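Local coordinates for beta-lactamase-related domain-containing protein (Bacteroides dorei DSM 17855, PDB 5TGF) that is of unconfirmed function but, as a putative serine beta-lactamase-like hydrolase with a calcium site, probably cleaves amide or ester bonds, at residues A[285-288]-A[292-295]; A[19-24]-A[304-309]; A[53-58]-A[183-188]; A[145-150]-A[263-268]. All coordinates share one frame; numbering follows the deposited sequence.

Overall arrangement
The four contacts lie in one beta-lactamase-like fold. Interactions 1 and 2 share its antiparallel sheet, where strands 293-297 and 302-307 are neighbours, and their centres are about 13 Å apart. Interaction 2 joins a helix near the N-terminus to a strand late in the chain and encloses the other three along the sequence. Interaction 3 closes before interaction 1 opens, while the segments of interactions 3 and 4 alternate; these two have centres about 20 Å apart and lie on opposite sides of the middle of the chain. Interactions 1, 3 and 4 nevertheless converge on Ser58, whose carbonyl is bonded to Ser286 and whose hydroxyl meets Tyr147, a cluster consistent with an SxxK-type active site.

Interaction 1. Residues A[285-288]-A[292-295]; sequences SSPG and AYPW
Gly288 and Ala292 close the turn between two antiparallel strands through a nearly straight hydrogen bond, Gly288 N to Ala292 O at 2.9 Å, with an angle of 167° at the hydrogen. A second, weak bond runs from Ser286 N to Pro294 O over 3.4 Å. Water 1 lies within hydrogen-bonding distance of Gly288 O and Ala292 O. The acceptors of the two amide bonds also take CA-H...O contacts, Ser285 CA lying 3.2 Å from Pro294 O and Pro287 CA lying 3.3 Å from Ala292 O. Ser285 and Trp295 form a non-hydrogen-bonded pair, with their CB atoms 4.2 Å apart.

Among the apolar contacts, Tyr293 holds CG anti to the backbone N (chi1 -176°), which lays the phenol beside Pro287, both pointing the same way. Pro287 CG reaches the ring edge, 3.9 Å from Tyr293 CD1, while Ser285 CB comes obliquely to CE1. The Pro294 ring meets the backbone of Ser286, its CD 3.2 Å from Ser286 O.

The polar ends turn to other partners: Ser285 OG and Tyr293 OH bond to Glu272, Tyr293 OH also to Ser330. Ser286 OG bonds to the carbonyl of Ser58, tying the hairpin end to the probable SxxK serine. This buried hairpin end belongs to strands 281-285 and 293-297, with Tyr293 and Trp295 against helix 328-337 and Pro294 against helix 207-218.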
loop_
_atom_site.group_PDB
_atom_site.type_symbol
_atom_site.label_atom_id
_atom_site.label_comp_id
_atom_site.label_asym_id
_atom_site.label_seq_id
_atom_site.Cartn_x
_atom_site.Cartn_y
_atom_site.Cartn_z
ATOM N N SER A 285 2.538 -5.740 -4.596
ATOM C CA SER A 285 1.665 -4.650 -4.992
ATOM C C SER A 285 0.949 -4.037 -3.810
ATOM O O SER A 285 0.979 -4.568 -2.684
ATOM C CB SER A 285 0.622 -5.177 -5.963
ATOM O OG SER A 285 -0.349 -5.892 -5.205
ATOM N N SER A 286 0.301 -2.892 -4.064
ATOM C CA SER A 286 -0.599 -2.253 -3.093
ATOM C C SER A 286 -1.813 -1.594 -3.818
ATOM O O SER A 286 -1.903 -0.367 -3.912
ATOM C CB SER A 286 0.165 -1.239 -2.255
ATOM O OG SER A 286 -0.544 -0.904 -1.052
ATOM N N PRO A 287 -2.756 -2.413 -4.350
ATOM C CA PRO A 287 -3.854 -1.838 -5.111
ATOM C C PRO A 287 -4.808 -1.049 -4.234
ATOM O O PRO A 287 -5.001 -1.399 -3.085
ATOM C CB PRO A 287 -4.584 -3.055 -5.693
ATOM C CG PRO A 287 -3.689 -4.208 -5.434
ATOM C CD PRO A 287 -2.898 -3.862 -4.205
ATOM N N GLY A 288 -5.412 -0.010 -4.789
ATOM C CA GLY A 288 -6.508 0.703 -4.116
ATOM C C GLY A 288 -7.833 0.353 -4.761
ATOM O O GLY A 288 -7.861 -0.036 -5.914
ATOM N N ALA A 292 -6.022 2.493 -8.617
ATOM C CA ALA A 292 -4.582 2.683 -8.530
ATOM C C ALA A 292 -3.905 1.315 -8.303
ATOM O O ALA A 292 -4.317 0.543 -7.407
ATOM C CB ALA A 292 -4.229 3.636 -7.392
ATOM N N TYR A 293 -2.901 1.015 -9.105
ATOM C CA TYR A 293 -2.205 -0.282 -9.044
ATOM C C TYR A 293 -0.704 -0.072 -9.241
ATOM O O TYR A 293 -0.232 0.044 -10.394
ATOM C CB TYR A 293 -2.722 -1.203 -10.114
ATOM C CG TYR A 293 -2.105 -2.593 -10.043
ATOM C CD1 TYR A 293 -2.457 -3.488 -9.027
ATOM C CD2 TYR A 293 -1.251 -3.034 -11.025
ATOM C CE1 TYR A 293 -1.896 -4.758 -8.970
ATOM C CE2 TYR A 293 -0.692 -4.288 -10.982
ATOM C CZ TYR A 293 -1.025 -5.156 -9.956
ATOM O OH TYR A 293 -0.424 -6.409 -9.929
ATOM N N PRO A 294 0.040 -0.057 -8.144
ATOM C CA PRO A 294 1.467 -0.114 -8.191
ATOM C C PRO A 294 2.000 -1.537 -8.015
ATOM O O PRO A 294 1.498 -2.293 -7.175
ATOM C CB PRO A 294 1.860 0.763 -7.011
ATOM C CG PRO A 294 0.774 0.506 -5.987
ATOM C CD PRO A 294 -0.449 0.091 -6.755
ATOM N N TRP A 295 3.042 -1.897 -8.752
ATOM C CA TRP A 295 3.641 -3.205 -8.551
ATOM C C TRP A 295 5.110 -3.267 -8.879
ATOM O O TRP A 295 5.638 -2.443 -9.661
ATOM C CB TRP A 295 2.890 -4.258 -9.347
ATOM C CG TRP A 295 3.290 -4.377 -10.783
ATOM C CD1 TRP A 295 4.034 -5.383 -11.335
ATOM C CD2 TRP A 295 2.881 -3.540 -11.874
ATOM N NE1 TRP A 295 4.197 -5.162 -12.689
ATOM C CE2 TRP A 295 3.449 -4.083 -13.058
ATOM C CE3 TRP A 295 2.080 -2.390 -11.976
ATOM C CZ2 TRP A 295 3.286 -3.483 -14.330
ATOM C CZ3 TRP A 295 1.915 -1.788 -13.235
ATOM C CH2 TRP A 295 2.492 -2.362 -14.399
HETATM O O HOH W 1 -6.352 -1.329 -8.051
#

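Interaction 2. Residues A[19-24]-A[304-309]; sequences SWMDKG and GFFIAH
Trp20 drives the edge of its six-membered ring over one face of Phe306, CZ3 standing 3.8 Å above the phenyl plane and displaced toward the rim. The closest approach is 3.9 Å, between Trp20 CZ3 and Phe306 CZ. With planes inclined at 62° and centroids 5.5 Å apart, the pair is an offset edge-to-face arrangement. Phe306 has CG anti to its backbone nitrogen (chi1 170°), which carries the ring from the strand toward the helix. Met21, present as selenomethionine, adds a looser contact: its CE lies at the edge of the Phe306 ring, near the ring plane and 4.3 Å from CZ, so the two helix residues meet different aspects of one phenyl group.

The contact packs the N-terminal helix 11-22 against strand 302-307 of the antiparallel sheet, joining residues some 280 positions apart as in the alpha/beta domain of serine beta-lactamases. Past the helix end, Gly24 takes a positive phi and completes a Schellman motif. Leu329 of helix 328-337 touches both Trp20 and Phe306, and Phe320 makes another edge-to-face pair with the indole. Tyr26 touches both Trp20 and Met21.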
loop_
_atom_site.group_PDB
_atom_site.type_symbol
_atom_site.label_atom_id
_atom_site.label_comp_id
_atom_site.label_asym_id
_atom_site.label_seq_id
_atom_site.Cartn_x
_atom_site.Cartn_y
_atom_site.Cartn_z
ATOM N N SER A 19 -9.806 0.828 -23.632
ATOM C CA SER A 19 -11.152 0.284 -23.502
ATOM C C SER A 19 -11.806 0.693 -22.182
ATOM O O SER A 19 -13.017 0.916 -22.136
ATOM C CB SER A 19 -11.135 -1.253 -23.599
ATOM O OG SER A 19 -10.734 -1.829 -22.359
ATOM N N TRP A 20 -11.047 0.739 -21.090
ATOM C CA TRP A 20 -11.604 1.300 -19.839
ATOM C C TRP A 20 -12.022 2.779 -20.000
ATOM O O TRP A 20 -13.034 3.205 -19.465
ATOM C CB TRP A 20 -10.643 1.202 -18.672
ATOM C CG TRP A 20 -10.197 -0.196 -18.318
ATOM C CD1 TRP A 20 -10.885 -1.372 -18.533
ATOM C CD2 TRP A 20 -8.968 -0.554 -17.666
ATOM N NE1 TRP A 20 -10.140 -2.441 -18.053
ATOM C CE2 TRP A 20 -8.959 -1.956 -17.527
ATOM C CE3 TRP A 20 -7.893 0.185 -17.150
ATOM C CZ2 TRP A 20 -7.921 -2.633 -16.876
ATOM C CZ3 TRP A 20 -6.828 -0.505 -16.544
ATOM C CH2 TRP A 20 -6.831 -1.899 -16.462
HETATM N N MSE A 21 -11.270 3.545 -20.773
HETATM C CA MSE A 21 -11.596 4.962 -20.982
HETATM C C MSE A 21 -12.809 5.069 -21.905
HETATM O O MSE A 21 -13.720 5.852 -21.647
HETATM C CB MSE A 21 -10.417 5.722 -21.597
HETATM C CG MSE A 21 -9.102 5.548 -20.802
HETATM SE SE MSE A 21 -9.248 6.480 -19.068
HETATM C CE MSE A 21 -7.797 5.509 -18.176
ATOM N N ASP A 22 -12.858 4.241 -22.947
ATOM C CA ASP A 22 -13.979 4.268 -23.875
ATOM C C ASP A 22 -15.296 3.848 -23.220
ATOM O O ASP A 22 -16.352 4.387 -23.560
ATOM C CB ASP A 22 -13.695 3.382 -25.091
ATOM C CG ASP A 22 -12.526 3.885 -25.920
ATOM O OD1 ASP A 22 -12.179 5.076 -25.815
ATOM O OD2 ASP A 22 -11.895 3.071 -26.625
ATOM N N LYS A 23 -15.242 2.972 -22.212
ATOM C CA LYS A 23 -16.467 2.570 -21.483
ATOM C C LYS A 23 -16.832 3.498 -20.337
ATOM O O LYS A 23 -17.798 3.251 -19.620
ATOM C CB LYS A 23 -16.334 1.147 -20.945
ATOM C CG LYS A 23 -16.155 0.123 -22.042
ATOM C CD LYS A 23 -15.827 -1.261 -21.505
ATOM C CE LYS A 23 -15.351 -2.131 -22.649
ATOM N NZ LYS A 23 -14.803 -3.421 -22.168
ATOM N N GLY A 24 -16.036 4.536 -20.122
ATOM C CA GLY A 24 -16.344 5.526 -19.111
ATOM C C GLY A 24 -16.076 5.075 -17.662
ATOM O O GLY A 24 -16.533 5.714 -16.728
ATOM N N GLY A 304 6.046 -0.689 -12.089
ATOM C CA GLY A 304 5.081 0.141 -12.756
ATOM C C GLY A 304 3.993 0.704 -11.854
ATOM O O GLY A 304 3.724 0.210 -10.729
ATOM N N PHE A 305 3.242 1.632 -12.412
ATOM C CA PHE A 305 2.148 2.235 -11.660
ATOM C C PHE A 305 1.108 2.690 -12.654
ATOM O O PHE A 305 1.429 3.419 -13.610
ATOM C CB PHE A 305 2.656 3.395 -10.821
ATOM C CG PHE A 305 1.595 4.046 -9.960
ATOM C CD1 PHE A 305 0.692 3.267 -9.239
ATOM C CD2 PHE A 305 1.611 5.409 -9.737
ATOM C CE1 PHE A 305 -0.230 3.833 -8.377
ATOM C CE2 PHE A 305 0.686 5.995 -8.894
ATOM C CZ PHE A 305 -0.254 5.213 -8.226
ATOM N N PHE A 306 -0.129 2.241 -12.461
ATOM C CA PHE A 306 -1.291 2.833 -13.134
ATOM C C PHE A 306 -2.069 3.663 -12.110
ATOM O O PHE A 306 -2.477 3.149 -11.025
ATOM C CB PHE A 306 -2.187 1.731 -13.717
ATOM C CG PHE A 306 -3.513 2.207 -14.229
ATOM C CD1 PHE A 306 -3.614 2.888 -15.452
ATOM C CD2 PHE A 306 -4.679 1.918 -13.547
ATOM C CE1 PHE A 306 -4.860 3.273 -15.946
ATOM C CE2 PHE A 306 -5.905 2.317 -14.021
ATOM C CZ PHE A 306 -5.995 3.023 -15.215
ATOM N N ILE A 307 -2.300 4.938 -12.449
ATOM C CA ILE A 307 -3.026 5.852 -11.563
ATOM C C ILE A 307 -4.316 6.332 -12.245
ATOM O O ILE A 307 -4.343 6.671 -13.441
ATOM C CB ILE A 307 -2.154 7.024 -11.090
ATOM C CG1 ILE A 307 -2.790 7.744 -9.909
ATOM C CG2 ILE A 307 -1.837 7.978 -12.231
ATOM C CD1 ILE A 307 -1.888 8.840 -9.329
ATOM N N ALA A 308 -5.405 6.291 -11.481
ATOM C CA ALA A 308 -6.719 6.613 -11.924
ATOM C C ALA A 308 -7.674 6.498 -10.736
ATOM O O ALA A 308 -7.291 5.965 -9.689
ATOM C CB ALA A 308 -7.158 5.675 -13.044
ATOM N N HIS A 309 -8.890 6.996 -10.910
ATOM C CA HIS A 309 -9.929 6.918 -9.868
ATOM C C HIS A 309 -11.253 6.590 -10.556
ATOM O O HIS A 309 -11.786 7.369 -11.331
ATOM C CB HIS A 309 -10.030 8.205 -9.041
ATOM C CG HIS A 309 -10.859 8.060 -7.797
ATOM N ND1 HIS A 309 -12.194 7.695 -7.826
ATOM C CD2 HIS A 309 -10.529 8.147 -6.488
ATOM C CE1 HIS A 309 -12.643 7.579 -6.583
ATOM N NE2 HIS A 309 -11.650 7.827 -5.759
#

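Interaction 3. Residues A[53-58]-A[183-188]; sequences KVYVAS and HSHFAP
Lys53 NZ donates a hydrogen bond to His185 NE2 over 3.1 Å, approaching the imidazole at its edge and only 12° out of the ring plane. The ammonium therefore meets the ring nitrogen rather than the pi face, and NE2 must be unprotonated to accept it. A bend in the lysine chain, with chi3 at 79° between two extended torsions, brings the ammonium group across to the histidine, and the two side chains cross at about a right angle. On the way the aliphatic part passes the backbone of His183, CE coming within 3.4 Å of the carbonyl oxygen His183 O, while CG packs at 4.1 Å from His183 CB.

The segments join strand 54-55, one of a two-stranded antiparallel sheet with strand 204-205, to the loop that follows helix 167-179. Cys204 touches Lys53, Tyr55 and His185, and a backbone bond links it to His185. The first segment runs on to Ser58, the serine of a putative SxxK motif, whose hydroxyl bonds to Lys61.

Tyr55 approaches the same histidine more loosely, its OH 4.3 Å from His185 CE1 and at the edge of the imidazole. Water 2 lies in the plane of the phenol ring, at a short distance of uncertain length from Tyr55 OH, and donates a sound bond to Pro188 O at 2.7 Å, bridging the strand to the cis-proline end of the loop.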
loop_
_atom_site.group_PDB
_atom_site.type_symbol
_atom_site.label_atom_id
_atom_site.label_comp_id
_atom_site.label_asym_id
_atom_site.label_seq_id
_atom_site.Cartn_x
_atom_site.Cartn_y
_atom_site.Cartn_z
ATOM N N LYS A 53 -2.906 15.101 -9.613
ATOM C CA LYS A 53 -3.026 14.573 -8.278
ATOM C C LYS A 53 -4.285 13.713 -8.147
ATOM O O LYS A 53 -5.358 14.113 -8.615
ATOM C CB LYS A 53 -3.040 15.706 -7.246
ATOM C CG LYS A 53 -1.684 16.334 -7.060
ATOM C CD LYS A 53 -1.748 17.513 -6.109
ATOM C CE LYS A 53 -1.796 17.049 -4.666
ATOM N NZ LYS A 53 -2.146 18.177 -3.768
ATOM N N VAL A 54 -4.139 12.539 -7.535
ATOM C CA VAL A 54 -5.230 11.596 -7.392
ATOM C C VAL A 54 -5.210 11.032 -5.978
ATOM O O VAL A 54 -4.142 10.690 -5.438
ATOM C CB VAL A 54 -5.113 10.432 -8.407
ATOM C CG1 VAL A 54 -6.318 9.519 -8.292
ATOM C CG2 VAL A 54 -4.992 10.920 -9.841
ATOM N N TYR A 55 -6.394 10.897 -5.387
ATOM C CA TYR A 55 -6.547 10.123 -4.142
ATOM C C TYR A 55 -6.529 8.624 -4.446
ATOM O O TYR A 55 -7.407 8.127 -5.134
ATOM C CB TYR A 55 -7.848 10.491 -3.459
ATOM C CG TYR A 55 -7.784 11.868 -2.847
ATOM C CD1 TYR A 55 -7.122 12.060 -1.648
ATOM C CD2 TYR A 55 -8.324 12.981 -3.506
ATOM C CE1 TYR A 55 -6.953 13.339 -1.119
ATOM C CE2 TYR A 55 -8.185 14.271 -2.964
ATOM C CZ TYR A 55 -7.464 14.429 -1.809
ATOM O OH TYR A 55 -7.314 15.665 -1.211
ATOM N N VAL A 56 -5.476 7.944 -4.017
ATOM C CA VAL A 56 -5.209 6.548 -4.477
ATOM C C VAL A 56 -5.533 5.480 -3.437
ATOM O O VAL A 56 -5.293 4.258 -3.645
ATOM C CB VAL A 56 -3.748 6.368 -4.921
ATOM C CG1 VAL A 56 -3.469 7.265 -6.123
ATOM C CG2 VAL A 56 -2.775 6.638 -3.795
ATOM N N ALA A 57 -6.120 5.913 -2.331
ATOM C CA ALA A 57 -6.612 4.977 -1.308
ATOM C C ALA A 57 -5.532 4.007 -0.847
ATOM O O ALA A 57 -4.445 4.459 -0.495
ATOM C CB ALA A 57 -7.847 4.273 -1.836
ATOM N N SER A 58 -5.760 2.695 -0.920
ATOM C CA SER A 58 -4.821 1.734 -0.341
ATOM C C SER A 58 -3.491 1.650 -1.042
ATOM O O SER A 58 -2.588 1.013 -0.509
ATOM C CB SER A 58 -5.418 0.349 -0.252
ATOM O OG SER A 58 -6.521 0.383 0.620
ATOM N N HIS A 183 4.247 16.436 -4.897
ATOM C CA HIS A 183 2.814 16.654 -4.885
ATOM C C HIS A 183 2.075 15.543 -4.132
ATOM O O HIS A 183 0.991 15.162 -4.539
ATOM C CB HIS A 183 2.299 16.724 -6.334
ATOM C CG HIS A 183 2.889 17.845 -7.129
ATOM N ND1 HIS A 183 3.869 17.648 -8.075
ATOM C CD2 HIS A 183 2.665 19.181 -7.092
ATOM C CE1 HIS A 183 4.219 18.815 -8.596
ATOM N NE2 HIS A 183 3.519 19.761 -8.002
ATOM N N SER A 184 2.684 14.981 -3.098
ATOM C CA SER A 184 2.068 13.906 -2.340
ATOM C C SER A 184 1.766 14.296 -0.900
ATOM O O SER A 184 2.521 15.054 -0.291
ATOM C CB SER A 184 2.962 12.670 -2.358
ATOM O OG SER A 184 3.102 12.190 -3.673
ATOM N N HIS A 185 0.683 13.759 -0.335
ATOM C CA HIS A 185 0.406 13.908 1.103
ATOM C C HIS A 185 -0.644 12.901 1.581
ATOM O O HIS A 185 -1.519 12.503 0.804
ATOM C CB HIS A 185 -0.083 15.311 1.453
ATOM C CG HIS A 185 -1.138 15.843 0.549
ATOM N ND1 HIS A 185 -2.463 15.482 0.657
ATOM C CD2 HIS A 185 -1.064 16.690 -0.502
ATOM C CE1 HIS A 185 -3.165 16.109 -0.266
ATOM N NE2 HIS A 185 -2.336 16.808 -1.015
ATOM N N PHE A 186 -0.519 12.481 2.838
ATOM C CA PHE A 186 -1.519 11.644 3.537
ATOM C C PHE A 186 -2.597 12.458 4.236
ATOM O O PHE A 186 -3.697 11.960 4.463
ATOM C CB PHE A 186 -0.816 10.766 4.577
ATOM C CG PHE A 186 -0.042 9.611 3.993
ATOM C CD1 PHE A 186 -0.661 8.389 3.746
ATOM C CD2 PHE A 186 1.324 9.737 3.704
ATOM C CE1 PHE A 186 0.090 7.297 3.293
ATOM C CE2 PHE A 186 2.058 8.653 3.230
ATOM C CZ PHE A 186 1.441 7.445 3.008
ATOM N N ALA A 187 -2.262 13.693 4.607
ATOM C CA ALA A 187 -3.175 14.599 5.304
ATOM C C ALA A 187 -3.035 15.977 4.683
ATOM O O ALA A 187 -1.947 16.304 4.174
ATOM C CB ALA A 187 -2.806 14.666 6.780
ATOM N N PRO A 188 -4.101 16.798 4.736
ATOM C CA PRO A 188 -5.407 16.456 5.314
ATOM C C PRO A 188 -6.152 15.399 4.516
ATOM O O PRO A 188 -5.971 15.266 3.284
ATOM C CB PRO A 188 -6.172 17.780 5.294
ATOM C CG PRO A 188 -5.551 18.559 4.187
ATOM C CD PRO A 188 -4.114 18.122 4.070
HETATM O O HOH W 2 -6.559 16.562 1.042
#

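Interaction 4. Residues A[145-150]-A[263-268]; sequences FEYGGL and SIYGLG
Phe145 presents one ring face to Ile264 and turns its CE1 corner toward Tyr265. The methyl CD1 of Ile264 sits over the centre of the phenyl ring, 4.0 Å from the centroid and 11° from the ring normal, a well-centred CH-pi contact. Extension of the isoleucine chain (chi2 -179°) carries that methyl out to the ring, and the two side chains meet obliquely.

Against Tyr265 the geometry differs. The side chains cross at about a right angle, with ring planes inclined at 54° and centroids 5.9 Å apart, an oblique pairing. The nearest atoms are Phe145 CE1 and Tyr265 CB, at 3.7 Å, so the phenyl meets the root of the tyrosine side chain more closely than its distal part. Tyr147 comes to the far end of the phenol instead, its CE2 lying 4.2 Å from Tyr265 OH and 4.4 Å from Tyr265 CE1.

Both segments are loops, leading toward helix 150-163 and strand 270-274. His106 meets the rings of both Tyr147 and Tyr265, and Trp270 makes an edge-to-face pair with Tyr265. The hydroxyl of Tyr147 bonds to Ser58 and Lys61, a grouping consistent with the SxxK-type site of class C beta-lactamase relatives. The contact is apolar and carried by Phe145 with Ile264 and Tyr265; Tyr147 touches only its border, and its hydroxyl faces the probable active site.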
loop_
_atom_site.group_PDB
_atom_site.type_symbol
_atom_site.label_atom_id
_atom_site.label_comp_id
_atom_site.label_asym_id
_atom_site.label_seq_id
_atom_site.Cartn_x
_atom_site.Cartn_y
_atom_site.Cartn_z
ATOM N N PHE A 145 -6.123 -13.385 9.395
ATOM C CA PHE A 145 -5.985 -12.236 8.462
ATOM C C PHE A 145 -7.334 -11.553 8.230
ATOM O O PHE A 145 -8.348 -12.199 7.899
ATOM C CB PHE A 145 -5.423 -12.697 7.124
ATOM C CG PHE A 145 -5.178 -11.563 6.137
ATOM C CD1 PHE A 145 -3.952 -10.901 6.100
ATOM C CD2 PHE A 145 -6.150 -11.215 5.206
ATOM C CE1 PHE A 145 -3.719 -9.891 5.171
ATOM C CE2 PHE A 145 -5.929 -10.191 4.266
ATOM C CZ PHE A 145 -4.687 -9.547 4.246
ATOM N N GLU A 146 -7.385 -10.258 8.520
ATOM C CA GLU A 146 -8.538 -9.461 8.172
ATOM C C GLU A 146 -8.125 -8.040 7.844
ATOM O O GLU A 146 -7.681 -7.285 8.695
ATOM C CB GLU A 146 -9.597 -9.467 9.278
ATOM C CG GLU A 146 -10.871 -8.709 8.847
ATOM C CD GLU A 146 -11.972 -8.695 9.910
ATOM O OE1 GLU A 146 -11.664 -8.492 11.094
ATOM O OE2 GLU A 146 -13.161 -8.796 9.526
ATOM N N TYR A 147 -8.346 -7.676 6.591
ATOM C CA TYR A 147 -7.947 -6.361 6.054
ATOM C C TYR A 147 -8.731 -5.229 6.675
ATOM O O TYR A 147 -9.940 -5.330 6.945
ATOM C CB TYR A 147 -8.138 -6.363 4.556
ATOM C CG TYR A 147 -7.539 -5.218 3.773
ATOM C CD1 TYR A 147 -8.293 -4.072 3.496
ATOM C CD2 TYR A 147 -6.289 -5.345 3.186
ATOM C CE1 TYR A 147 -7.763 -3.034 2.733
ATOM C CE2 TYR A 147 -5.743 -4.321 2.412
ATOM C CZ TYR A 147 -6.514 -3.192 2.148
ATOM O OH TYR A 147 -6.022 -2.176 1.358
ATOM N N GLY A 148 -8.026 -4.144 6.957
ATOM C CA GLY A 148 -8.679 -2.955 7.489
ATOM C C GLY A 148 -7.764 -1.776 7.561
ATOM O O GLY A 148 -6.677 -1.815 6.988
ATOM N N GLY A 149 -8.240 -0.721 8.211
ATOM C CA GLY A 149 -7.555 0.570 8.277
ATOM C C GLY A 149 -7.214 1.083 9.677
ATOM O O GLY A 149 -6.267 1.831 9.843
ATOM N N LEU A 150 -7.937 0.661 10.702
ATOM C CA LEU A 150 -7.669 1.195 12.042
ATOM C C LEU A 150 -6.317 0.803 12.613
ATOM O O LEU A 150 -5.694 1.612 13.294
ATOM C CB LEU A 150 -8.791 0.827 13.030
ATOM C CG LEU A 150 -10.210 1.295 12.666
ATOM C CD1 LEU A 150 -11.180 0.920 13.781
ATOM C CD2 LEU A 150 -10.212 2.795 12.461
ATOM N N SER A 263 0.823 -16.861 2.557
ATOM C CA SER A 263 1.728 -15.757 2.866
ATOM C C SER A 263 1.411 -14.539 1.975
ATOM O O SER A 263 2.279 -13.999 1.271
ATOM C CB SER A 263 3.176 -16.197 2.669
ATOM O OG SER A 263 3.426 -16.605 1.339
ATOM N N ILE A 264 0.167 -14.080 2.060
ATOM C CA ILE A 264 -0.357 -13.101 1.074
ATOM C C ILE A 264 0.004 -11.639 1.351
ATOM O O ILE A 264 -0.280 -10.760 0.517
ATOM C CB ILE A 264 -1.887 -13.221 0.918
ATOM C CG1 ILE A 264 -2.587 -12.942 2.262
ATOM C CG2 ILE A 264 -2.203 -14.597 0.317
ATOM C CD1 ILE A 264 -4.092 -13.050 2.223
ATOM N N TYR A 265 0.634 -11.356 2.487
ATOM C CA TYR A 265 0.868 -9.944 2.845
ATOM C C TYR A 265 2.166 -9.788 3.602
ATOM O O TYR A 265 2.526 -10.642 4.417
ATOM C CB TYR A 265 -0.321 -9.399 3.671
ATOM C CG TYR A 265 -0.642 -7.941 3.480
ATOM C CD1 TYR A 265 -1.438 -7.508 2.429
ATOM C CD2 TYR A 265 -0.129 -6.970 4.357
ATOM C CE1 TYR A 265 -1.754 -6.171 2.267
ATOM C CE2 TYR A 265 -0.431 -5.625 4.186
ATOM C CZ TYR A 265 -1.241 -5.231 3.142
ATOM O OH TYR A 265 -1.579 -3.883 3.001
ATOM N N GLY A 266 2.828 -8.663 3.356
ATOM C CA GLY A 266 3.997 -8.233 4.083
ATOM C C GLY A 266 3.651 -7.112 5.033
ATOM O O GLY A 266 2.728 -7.267 5.859
ATOM N N LEU A 267 4.423 -6.023 4.993
ATOM C CA LEU A 267 4.097 -4.793 5.725
ATOM C C LEU A 267 3.512 -3.763 4.780
ATOM O O LEU A 267 4.189 -3.256 3.867
ATOM C CB LEU A 267 5.335 -4.213 6.408
ATOM C CG LEU A 267 6.095 -5.192 7.310
ATOM C CD1 LEU A 267 7.374 -4.540 7.834
ATOM C CD2 LEU A 267 5.254 -5.629 8.493
ATOM N N GLY A 268 2.205 -3.571 4.865
ATOM C CA GLY A 268 1.497 -2.643 3.964
ATOM C C GLY A 268 1.539 -2.947 2.468
ATOM O O GLY A 268 1.436 -2.044 1.677
#